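Local coordinates for protein separin (Saccharomyces cerevisiae, PDB 5U1T) that cleaves the Mcd1/Scc1 subunit of cohesin as a caspase-like cysteine protease, triggering chromosome segregation at the onset of anaphase, at residues A[1185-1190]-A[1367-1372]; A[1137-1142]-A[1178-1183]; A[157-162]-A[382-387]. All coordinates share one frame; numbering follows the deposited sequence.

Interaction 1 (A[1185-1190]-A[1367-1372]); sequences KKLLSI and HLFPWE
Leu1187 and Leu1188, on one turn of the long helix 1180-1198, face Leu1368 and Phe1369 of a loop, with the CA atoms of Leu1187 and Phe1369 8.0 Å apart and those of Leu1188 and Leu1368 8.5 Å apart. At that spacing the backbones do not meet, and side chains alone fill the gap. Leu1187 makes the larger contribution on the helix side. Its CG lies opposite the backbone N (chi1 179°), which extends the branch away from the helix, and the methyl CD2 touches two residues at once. Leu1187 CD2 meets Leu1368 CD1 at 3.6 Å, the two leucines sliding past each other in opposite directions. The same methyl sits over one face of the Phe1369 ring in a CH-pi contact, with Leu1187 CD2 4.1 Å from the ring centroid and displaced toward the CD1-CE1 side of the rim. Leu1188 adds a smaller touch from the flank, where its CG comes within 4.0 Å of Leu1368 CD1, the two side chains crossing at about a right angle. Branched leucines suit this place because one methyl of Leu1187 can reach two neighbours, and one of Leu1368 likewise, while the flat phenylalanine gives a methyl a broad surface to rest on. On the loop side, Arg1384 of strand 1382-1385 binds the carbonyl oxygens of His1367 and Phe1369, and Pro1370 centres an inverse gamma turn. This is apolar helix-on-loop packing within the peptidase C50 region: it joins helix 1180-1198 to the connection between the parallel strands 1353-1362 and 1382-1385, away from Cys1497, the probable catalytic residue.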
loop_
_atom_site.group_PDB
_atom_site.type_symbol
_atom_site.label_atom_id
_atom_site.label_comp_id
_atom_site.label_asym_id
_atom_site.label_seq_id
_atom_site.Cartn_x
_atom_site.Cartn_y
_atom_site.Cartn_z
ATOM N N LYS A 1185 -2.548 -21.504 -38.329
ATOM C CA LYS A 1185 -3.714 -22.206 -37.812
ATOM C C LYS A 1185 -3.823 -23.651 -38.277
ATOM O O LYS A 1185 -3.986 -24.547 -37.462
ATOM C CB LYS A 1185 -4.993 -21.481 -38.200
ATOM C CG LYS A 1185 -5.596 -20.683 -37.086
ATOM C CD LYS A 1185 -7.095 -20.530 -37.293
ATOM C CE LYS A 1185 -7.804 -21.882 -37.259
ATOM N NZ LYS A 1185 -9.307 -21.734 -37.163
ATOM N N LYS A 1186 -3.767 -23.873 -39.582
ATOM C CA LYS A 1186 -3.970 -25.207 -40.139
ATOM C C LYS A 1186 -2.965 -26.213 -39.571
ATOM O O LYS A 1186 -3.313 -27.365 -39.265
ATOM C CB LYS A 1186 -3.872 -25.162 -41.657
ATOM C CG LYS A 1186 -5.174 -24.861 -42.383
ATOM C CD LYS A 1186 -4.918 -24.752 -43.897
ATOM C CE LYS A 1186 -6.209 -24.766 -44.713
ATOM N NZ LYS A 1186 -7.289 -23.951 -44.060
ATOM N N LEU A 1187 -1.727 -25.743 -39.415
ATOM C CA LEU A 1187 -0.617 -26.541 -38.911
ATOM C C LEU A 1187 -0.753 -26.894 -37.435
ATOM O O LEU A 1187 -0.582 -28.057 -37.043
ATOM C CB LEU A 1187 0.699 -25.793 -39.131
ATOM C CG LEU A 1187 1.956 -26.485 -38.624
ATOM C CD1 LEU A 1187 2.267 -27.709 -39.463
ATOM C CD2 LEU A 1187 3.110 -25.520 -38.610
ATOM N N LEU A 1188 -1.025 -25.876 -36.622
ATOM C CA LEU A 1188 -1.235 -26.039 -35.191
ATOM C C LEU A 1188 -2.359 -27.037 -34.933
ATOM O O LEU A 1188 -2.251 -27.903 -34.061
ATOM C CB LEU A 1188 -1.550 -24.694 -34.532
ATOM C CG LEU A 1188 -0.350 -23.809 -34.191
ATOM C CD1 LEU A 1188 -0.793 -22.484 -33.601
ATOM C CD2 LEU A 1188 0.596 -24.526 -33.252
ATOM N N SER A 1189 -3.428 -26.922 -35.709
ATOM C CA SER A 1189 -4.511 -27.877 -35.626
ATOM C C SER A 1189 -3.999 -29.308 -35.883
ATOM O O SER A 1189 -4.268 -30.206 -35.087
ATOM C CB SER A 1189 -5.616 -27.505 -36.608
ATOM O OG SER A 1189 -6.360 -28.655 -36.979
ATOM N N ILE A 1190 -3.253 -29.499 -36.977
ATOM C CA ILE A 1190 -2.626 -30.777 -37.308
ATOM C C ILE A 1190 -1.696 -31.261 -36.205
ATOM O O ILE A 1190 -1.813 -32.398 -35.743
ATOM C CB ILE A 1190 -1.809 -30.695 -38.621
ATOM C CG1 ILE A 1190 -2.733 -30.489 -39.834
ATOM C CG2 ILE A 1190 -0.959 -31.943 -38.801
ATOM C CD1 ILE A 1190 -2.020 -29.991 -41.073
ATOM N N HIS A 1367 9.336 -20.382 -36.261
ATOM C CA HIS A 1367 9.959 -21.602 -35.780
ATOM C C HIS A 1367 9.155 -22.888 -36.000
ATOM O O HIS A 1367 9.722 -23.923 -36.361
ATOM C CB HIS A 1367 10.252 -21.471 -34.306
ATOM C CG HIS A 1367 10.437 -22.782 -33.621
ATOM N ND1 HIS A 1367 11.671 -23.375 -33.476
ATOM C CD2 HIS A 1367 9.543 -23.626 -33.053
ATOM C CE1 HIS A 1367 11.532 -24.521 -32.833
ATOM N NE2 HIS A 1367 10.251 -24.698 -32.568
ATOM N N LEU A 1368 7.848 -22.837 -35.768
ATOM C CA LEU A 1368 7.024 -24.044 -35.839
ATOM C C LEU A 1368 7.017 -24.700 -37.204
ATOM O O LEU A 1368 6.864 -25.912 -37.290
ATOM C CB LEU A 1368 5.575 -23.755 -35.430
ATOM C CG LEU A 1368 4.683 -22.825 -36.269
ATOM C CD1 LEU A 1368 3.190 -23.075 -35.983
ATOM C CD2 LEU A 1368 5.040 -21.355 -36.037
ATOM N N PHE A 1369 7.161 -23.925 -38.275
ATOM C CA PHE A 1369 7.120 -24.503 -39.623
ATOM C C PHE A 1369 8.357 -25.352 -39.897
ATOM O O PHE A 1369 9.481 -24.933 -39.638
ATOM C CB PHE A 1369 6.982 -23.413 -40.695
ATOM C CG PHE A 1369 5.599 -22.838 -40.800
ATOM C CD1 PHE A 1369 4.596 -23.519 -41.478
ATOM C CD2 PHE A 1369 5.292 -21.604 -40.210
ATOM C CE1 PHE A 1369 3.298 -22.983 -41.576
ATOM C CE2 PHE A 1369 3.994 -21.062 -40.298
ATOM C CZ PHE A 1369 3.001 -21.758 -40.986
ATOM N N PRO A 1370 8.145 -26.561 -40.415
ATOM C CA PRO A 1370 9.258 -27.434 -40.798
ATOM C C PRO A 1370 9.847 -27.008 -42.141
ATOM O O PRO A 1370 9.711 -27.727 -43.129
ATOM C CB PRO A 1370 8.601 -28.809 -40.885
ATOM C CG PRO A 1370 7.187 -28.511 -41.276
ATOM C CD PRO A 1370 6.835 -27.194 -40.639
ATOM N N TRP A 1371 10.490 -25.843 -42.165
ATOM C CA TRP A 1371 11.001 -25.261 -43.399
ATOM C C TRP A 1371 11.884 -26.239 -44.161
ATOM O O TRP A 1371 11.792 -26.360 -45.387
ATOM C CB TRP A 1371 11.784 -23.976 -43.114
ATOM C CG TRP A 1371 10.955 -22.904 -42.508
ATOM C CD1 TRP A 1371 11.023 -22.449 -41.225
ATOM C CD2 TRP A 1371 9.910 -22.159 -43.143
ATOM N NE1 TRP A 1371 10.099 -21.472 -41.029
ATOM C CE2 TRP A 1371 9.398 -21.271 -42.185
ATOM C CE3 TRP A 1371 9.365 -22.146 -44.435
ATOM C CZ2 TRP A 1371 8.362 -20.376 -42.471
ATOM C CZ3 TRP A 1371 8.329 -21.253 -44.716
ATOM C CH2 TRP A 1371 7.843 -20.389 -43.739
ATOM N N GLU A 1372 12.718 -26.950 -43.413
ATOM C CA GLU A 1372 13.732 -27.812 -43.987
ATOM C C GLU A 1372 13.125 -28.936 -44.820
ATOM O O GLU A 1372 13.832 -29.620 -45.535
ATOM C CB GLU A 1372 14.628 -28.386 -42.882
ATOM C CG GLU A 1372 15.388 -27.320 -42.076
ATOM C CD GLU A 1372 14.611 -26.791 -40.850
ATOM O OE1 GLU A 1372 13.379 -26.993 -40.774
ATOM O OE2 GLU A 1372 15.243 -26.181 -39.957
#

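Interaction 2 (A[1137-1142]-A[1178-1183]); sequences IDFCPI and LSFPEA
Phe1139, at the end of strand 1132-1139, lays its ring against that of Phe1180, in the first turn of helix 1180-1198. The planes are only 18° apart and the centroids 4.2 Å, an offset stack in which Phe1180 CD2 lies over the centre of the Phe1139 ring. The slip carries Phe1139 CB over the face of the Phe1180 ring as a CH-pi contact and sets Phe1139 CE1 beside Phe1180 CB. Both rings reach the shared space because each CG stands opposite its own backbone N (chi1 171° in Phe1139, -171° in Phe1180). Pro1181 CG approaches Phe1139 CZ more loosely, at 4.2 Å. Flat aromatic groups fit here, since they can bridge a 7.8 Å separation between the CA atoms of Phe1139 and Phe1180 while matching face to face. A serine in place of Phe1139 would probably strip one face of the Phe1180 ring of its stacking partner and open a gap between strand and helix. Just before the helix, Ser1179 OG accepts from Glu1182 N, while Glu1182 OE1 accepts from Ser1179 N at 3.2 Å. These reciprocal bonds form a capping box, which starts the helix, and the helix's first residue, Phe1180, then stacks on Phe1139 at the end of strand 1132-1139 in the mixed beta-sheet.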
loop_
_atom_site.group_PDB
_atom_site.type_symbol
_atom_site.label_atom_id
_atom_site.label_comp_id
_atom_site.label_asym_id
_atom_site.label_seq_id
_atom_site.Cartn_x
_atom_site.Cartn_y
_atom_site.Cartn_z
ATOM N N ILE A 1137 14.158 -15.807 -42.166
ATOM C CA ILE A 1137 12.761 -16.077 -42.487
ATOM C C ILE A 1137 11.916 -15.436 -41.383
ATOM O O ILE A 1137 11.992 -15.799 -40.189
ATOM C CB ILE A 1137 12.446 -17.588 -42.588
ATOM C CG1 ILE A 1137 13.424 -18.284 -43.529
ATOM C CG2 ILE A 1137 11.001 -17.823 -43.015
ATOM C CD1 ILE A 1137 13.105 -19.739 -43.759
ATOM N N ASP A 1138 11.126 -14.454 -41.776
ATOM C CA ASP A 1138 10.452 -13.630 -40.798
ATOM C C ASP A 1138 9.058 -13.333 -41.296
ATOM O O ASP A 1138 8.726 -13.598 -42.455
ATOM C CB ASP A 1138 11.236 -12.342 -40.539
ATOM C CG ASP A 1138 11.285 -11.978 -39.074
ATOM O OD1 ASP A 1138 10.209 -12.023 -38.402
ATOM O OD2 ASP A 1138 12.410 -11.669 -38.585
ATOM N N PHE A 1139 8.231 -12.809 -40.406
ATOM C CA PHE A 1139 6.876 -12.495 -40.789
ATOM C C PHE A 1139 6.599 -11.047 -40.467
ATOM O O PHE A 1139 7.019 -10.554 -39.417
ATOM C CB PHE A 1139 5.910 -13.419 -40.085
ATOM C CG PHE A 1139 4.484 -13.036 -40.260
ATOM C CD1 PHE A 1139 3.911 -13.012 -41.519
ATOM C CD2 PHE A 1139 3.703 -12.716 -39.160
ATOM C CE1 PHE A 1139 2.589 -12.676 -41.679
ATOM C CE2 PHE A 1139 2.378 -12.380 -39.316
ATOM C CZ PHE A 1139 1.821 -12.361 -40.573
ATOM N N CYS A 1140 5.931 -10.354 -41.384
ATOM C CA CYS A 1140 5.637 -8.940 -41.187
ATOM C C CYS A 1140 4.259 -8.778 -40.573
ATOM O O CYS A 1140 3.238 -9.049 -41.216
ATOM C CB CYS A 1140 5.726 -8.164 -42.497
ATOM S SG CYS A 1140 5.524 -6.371 -42.310
ATOM N N PRO A 1141 4.239 -8.355 -39.303
ATOM C CA PRO A 1141 3.004 -8.177 -38.527
ATOM C C PRO A 1141 2.084 -7.134 -39.192
ATOM O O PRO A 1141 0.885 -7.370 -39.419
ATOM C CB PRO A 1141 3.517 -7.692 -37.157
ATOM C CG PRO A 1141 4.879 -7.071 -37.442
ATOM C CD PRO A 1141 5.443 -7.881 -38.585
ATOM N N ILE A 1142 2.679 -5.992 -39.528
ATOM C CA ILE A 1142 1.991 -4.914 -40.221
ATOM C C ILE A 1142 1.363 -5.372 -41.538
ATOM O O ILE A 1142 0.175 -5.161 -41.759
ATOM C CB ILE A 1142 2.964 -3.728 -40.505
ATOM C CG1 ILE A 1142 3.659 -3.285 -39.207
ATOM C CG2 ILE A 1142 2.233 -2.558 -41.190
ATOM C CD1 ILE A 1142 5.161 -3.107 -39.337
ATOM N N LEU A 1178 -3.166 -19.301 -49.147
ATOM C CA LEU A 1178 -3.384 -18.964 -47.752
ATOM C C LEU A 1178 -2.378 -17.984 -47.193
ATOM O O LEU A 1178 -1.276 -17.827 -47.701
ATOM C CB LEU A 1178 -3.381 -20.227 -46.880
ATOM C CG LEU A 1178 -2.427 -21.408 -47.097
ATOM C CD1 LEU A 1178 -0.952 -21.046 -46.987
ATOM C CD2 LEU A 1178 -2.781 -22.449 -46.075
ATOM N N SER A 1179 -2.783 -17.342 -46.115
ATOM C CA SER A 1179 -1.950 -16.381 -45.432
ATOM C C SER A 1179 -1.082 -17.048 -44.382
ATOM O O SER A 1179 -1.341 -18.180 -43.964
ATOM C CB SER A 1179 -2.817 -15.323 -44.764
ATOM O OG SER A 1179 -3.609 -15.918 -43.751
ATOM N N PHE A 1180 -0.061 -16.327 -43.938
ATOM C CA PHE A 1180 0.770 -16.813 -42.862
ATOM C C PHE A 1180 -0.046 -17.146 -41.609
ATOM O O PHE A 1180 0.224 -18.161 -40.960
ATOM C CB PHE A 1180 1.863 -15.806 -42.519
ATOM C CG PHE A 1180 2.897 -16.344 -41.564
ATOM C CD1 PHE A 1180 3.969 -17.097 -42.033
ATOM C CD2 PHE A 1180 2.795 -16.111 -40.198
ATOM C CE1 PHE A 1180 4.925 -17.598 -41.157
ATOM C CE2 PHE A 1180 3.744 -16.603 -39.320
ATOM C CZ PHE A 1180 4.811 -17.353 -39.798
ATOM N N PRO A 1181 -1.038 -16.300 -41.251
ATOM C CA PRO A 1181 -1.772 -16.706 -40.042
ATOM C C PRO A 1181 -2.684 -17.900 -40.268
ATOM O O PRO A 1181 -2.934 -18.610 -39.301
ATOM C CB PRO A 1181 -2.588 -15.452 -39.683
ATOM C CG PRO A 1181 -1.837 -14.327 -40.320
ATOM C CD PRO A 1181 -1.334 -14.897 -41.609
ATOM N N GLU A 1182 -3.149 -18.127 -41.496
ATOM C CA GLU A 1182 -3.955 -19.308 -41.793
ATOM C C GLU A 1182 -3.147 -20.597 -41.848
ATOM O O GLU A 1182 -3.585 -21.639 -41.348
ATOM C CB GLU A 1182 -4.682 -19.129 -43.101
ATOM C CG GLU A 1182 -5.779 -18.150 -42.960
ATOM C CD GLU A 1182 -6.474 -17.871 -44.265
ATOM O OE1 GLU A 1182 -5.795 -17.938 -45.342
ATOM O OE2 GLU A 1182 -7.708 -17.596 -44.197
ATOM N N ALA A 1183 -1.977 -20.526 -42.466
ATOM C CA ALA A 1183 -1.054 -21.646 -42.453
ATOM C C ALA A 1183 -0.689 -22.011 -41.017
ATOM O O ALA A 1183 -0.607 -23.194 -40.665
ATOM C CB ALA A 1183 0.191 -21.315 -43.255
#

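Interaction 3 (A[157-162]-A[382-387]); sequences FSHDKR and CIDYKE
The guanidinium of Arg162 has the methyl CG2 of Ile383 over the centre of one face, 3.5 Å above the plane, and the carboxylate of Asp384 at its edge. There Arg162 NH2 donates to Asp384 OD1 at 2.7 Å, with an N-H...O angle of 150°, in a salt bridge that approaches OD1 nearly along its C-O axis. The acceptor stays close to the guanidinium plane, but the carboxylate plane is turned 65° from it, and the bridge uses a single oxygen instead of the paired, side-by-side form. Asp384 OD2 faces the His159 ring obliquely, 3.6 Å from His159 NE2; the hydrogen bond of that nitrogen goes to the carbonyl oxygen of Arg334, and OD2 pairs with Arg334 NE. Arg162 reaches across because its chain is extended from CG to NE, with CG set opposite the backbone N (chi1 160°). A long arginine suits this place because it combines a flat face that an isoleucine methyl can cover with several N-H groups directed outward around its rim. Those groups have further acid partners: Asp120 takes Arg162 NH1 and Glu380 shares NH2. Short helix 160-163 is thereby tied to the end of helix 365-384 in the helical domain. The chemistry is a charge network, with the buried Arg162 meeting three acids and Asp384 meeting two arginines; such surroundings are likely to favour the charged forms of both groups, while Ile383 shields one side of the guanidinium.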
loop_
_atom_site.group_PDB
_atom_site.type_symbol
_atom_site.label_atom_id
_atom_site.label_comp_id
_atom_site.label_asym_id
_atom_site.label_seq_id
_atom_site.Cartn_x
_atom_site.Cartn_y
_atom_site.Cartn_z
ATOM N N PHE A 157 -19.707 29.286 60.382
ATOM C CA PHE A 157 -19.658 30.729 60.275
ATOM C C PHE A 157 -18.269 31.261 60.595
ATOM O O PHE A 157 -17.872 32.291 60.059
ATOM C CB PHE A 157 -20.726 31.351 61.161
ATOM C CG PHE A 157 -22.096 31.372 60.521
ATOM C CD1 PHE A 157 -22.385 32.269 59.493
ATOM C CD2 PHE A 157 -23.088 30.504 60.929
ATOM C CE1 PHE A 157 -23.645 32.299 58.898
ATOM C CE2 PHE A 157 -24.345 30.532 60.332
ATOM C CZ PHE A 157 -24.623 31.429 59.322
ATOM N N SER A 158 -17.517 30.535 61.418
ATOM C CA SER A 158 -16.098 30.843 61.623
ATOM C C SER A 158 -15.386 30.953 60.276
ATOM O O SER A 158 -14.703 31.931 60.011
ATOM C CB SER A 158 -15.417 29.777 62.501
ATOM O OG SER A 158 -14.029 30.040 62.691
ATOM N N HIS A 159 -15.568 29.945 59.429
ATOM C CA HIS A 159 -14.979 29.935 58.094
ATOM C C HIS A 159 -16.015 30.209 57.015
ATOM O O HIS A 159 -16.038 29.529 55.993
ATOM C CB HIS A 159 -14.305 28.599 57.813
ATOM C CG HIS A 159 -13.198 28.281 58.759
ATOM N ND1 HIS A 159 -13.350 27.407 59.815
ATOM C CD2 HIS A 159 -11.923 28.727 58.817
ATOM C CE1 HIS A 159 -12.212 27.324 60.478
ATOM N NE2 HIS A 159 -11.329 28.117 59.894
ATOM N N ASP A 160 -16.862 31.210 57.253
ATOM C CA ASP A 160 -17.870 31.655 56.294
ATOM C C ASP A 160 -17.306 31.981 54.906
ATOM O O ASP A 160 -17.999 31.805 53.903
ATOM C CB ASP A 160 -18.600 32.883 56.843
ATOM C CG ASP A 160 -17.650 33.994 57.243
ATOM O OD1 ASP A 160 -16.444 33.909 56.918
ATOM O OD2 ASP A 160 -18.113 34.957 57.880
ATOM N N LYS A 161 -16.065 32.466 54.852
ATOM C CA LYS A 161 -15.406 32.773 53.583
ATOM C C LYS A 161 -15.338 31.554 52.673
ATOM O O LYS A 161 -15.400 31.661 51.444
ATOM C CB LYS A 161 -13.998 33.311 53.826
ATOM C CG LYS A 161 -13.948 34.805 53.942
ATOM C CD LYS A 161 -12.945 35.254 54.979
ATOM C CE LYS A 161 -11.640 35.710 54.347
ATOM N NZ LYS A 161 -10.804 36.481 55.333
ATOM N N ARG A 162 -15.209 30.389 53.289
ATOM C CA ARG A 162 -15.046 29.162 52.545
ATOM C C ARG A 162 -16.364 28.441 52.350
ATOM O O ARG A 162 -16.656 27.969 51.251
ATOM C CB ARG A 162 -14.050 28.257 53.251
ATOM C CG ARG A 162 -14.165 26.822 52.851
ATOM C CD ARG A 162 -13.136 25.989 53.557
ATOM N NE ARG A 162 -13.256 24.589 53.189
ATOM C CZ ARG A 162 -12.522 23.615 53.709
ATOM N NH1 ARG A 162 -12.698 22.367 53.297
ATOM N NH2 ARG A 162 -11.607 23.887 54.627
ATOM N N CYS A 382 -4.756 24.434 53.563
ATOM C CA CYS A 382 -4.572 24.788 52.163
ATOM C C CYS A 382 -5.878 25.160 51.482
ATOM O O CYS A 382 -5.903 26.053 50.653
ATOM C CB CYS A 382 -3.898 23.648 51.415
ATOM S SG CYS A 382 -2.232 23.357 52.008
ATOM N N ILE A 383 -6.969 24.499 51.837
ATOM C CA ILE A 383 -8.257 24.863 51.265
ATOM C C ILE A 383 -8.803 26.177 51.864
ATOM O O ILE A 383 -9.484 26.938 51.176
ATOM C CB ILE A 383 -9.266 23.719 51.447
ATOM C CG1 ILE A 383 -8.693 22.439 50.847
ATOM C CG2 ILE A 383 -10.595 24.047 50.792
ATOM C CD1 ILE A 383 -9.544 21.242 51.083
ATOM N N ASP A 384 -8.488 26.462 53.128
ATOM C CA ASP A 384 -8.881 27.733 53.743
ATOM C C ASP A 384 -8.147 28.901 53.092
ATOM O O ASP A 384 -8.627 30.030 53.090
ATOM C CB ASP A 384 -8.587 27.732 55.245
ATOM C CG ASP A 384 -9.508 26.810 56.036
ATOM O OD1 ASP A 384 -10.377 26.154 55.430
ATOM O OD2 ASP A 384 -9.356 26.735 57.274
ATOM N N TYR A 385 -6.973 28.605 52.542
ATOM C CA TYR A 385 -6.040 29.619 52.062
ATOM C C TYR A 385 -5.919 29.684 50.540
ATOM O O TYR A 385 -5.135 30.476 50.016
ATOM C CB TYR A 385 -4.649 29.355 52.626
ATOM C CG TYR A 385 -4.414 29.781 54.048
ATOM C CD1 TYR A 385 -5.385 30.460 54.775
ATOM C CD2 TYR A 385 -3.199 29.514 54.664
ATOM C CE1 TYR A 385 -5.148 30.857 56.095
ATOM C CE2 TYR A 385 -2.949 29.905 55.971
ATOM C CZ TYR A 385 -3.921 30.576 56.682
ATOM O OH TYR A 385 -3.644 30.950 57.977
ATOM N N LYS A 386 -6.670 28.842 49.839
ATOM C CA LYS A 386 -6.493 28.675 48.400
ATOM C C LYS A 386 -5.010 28.512 48.055
ATOM O O LYS A 386 -4.414 29.382 47.429
ATOM C CB LYS A 386 -7.092 29.858 47.641
ATOM C CG LYS A 386 -8.545 30.126 47.985
ATOM C CD LYS A 386 -9.039 31.380 47.297
ATOM C CE LYS A 386 -10.460 31.674 47.703
ATOM N NZ LYS A 386 -10.543 31.901 49.179
ATOM N N GLU A 387 -4.421 27.406 48.500
ATOM C CA GLU A 387 -3.009 27.116 48.261
ATOM C C GLU A 387 -2.856 25.787 47.533
ATOM O O GLU A 387 -2.605 24.756 48.154
ATOM C CB GLU A 387 -2.235 27.088 49.575
ATOM C CG GLU A 387 -2.113 28.445 50.223
ATOM C CD GLU A 387 -1.109 29.325 49.514
ATOM O OE1 GLU A 387 -0.179 28.768 48.891
ATOM O OE2 GLU A 387 -1.253 30.566 49.585
#

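Along the chain, interaction 3 closes first, then interaction 2, then interaction 1. The last two are neighbours, their centres about 12 Å apart, and both use helix 1180-1198: interaction 2 meets its start and interaction 1 the turns that follow. They touch directly where Phe1369 packs on Phe1180 and Ala1183 and where Trp1371 meets Ile1137, so that the strand end, the helix and the loop pack together as neighbours. Interaction 3 lies in the all-helical part, its centre about 109 Å from that of interaction 1 and about 106 Å from that of interaction 2, on the opposite side of the chain's centre. The contacts thus stabilise the two ends of an elongated molecule separately, each within its own region.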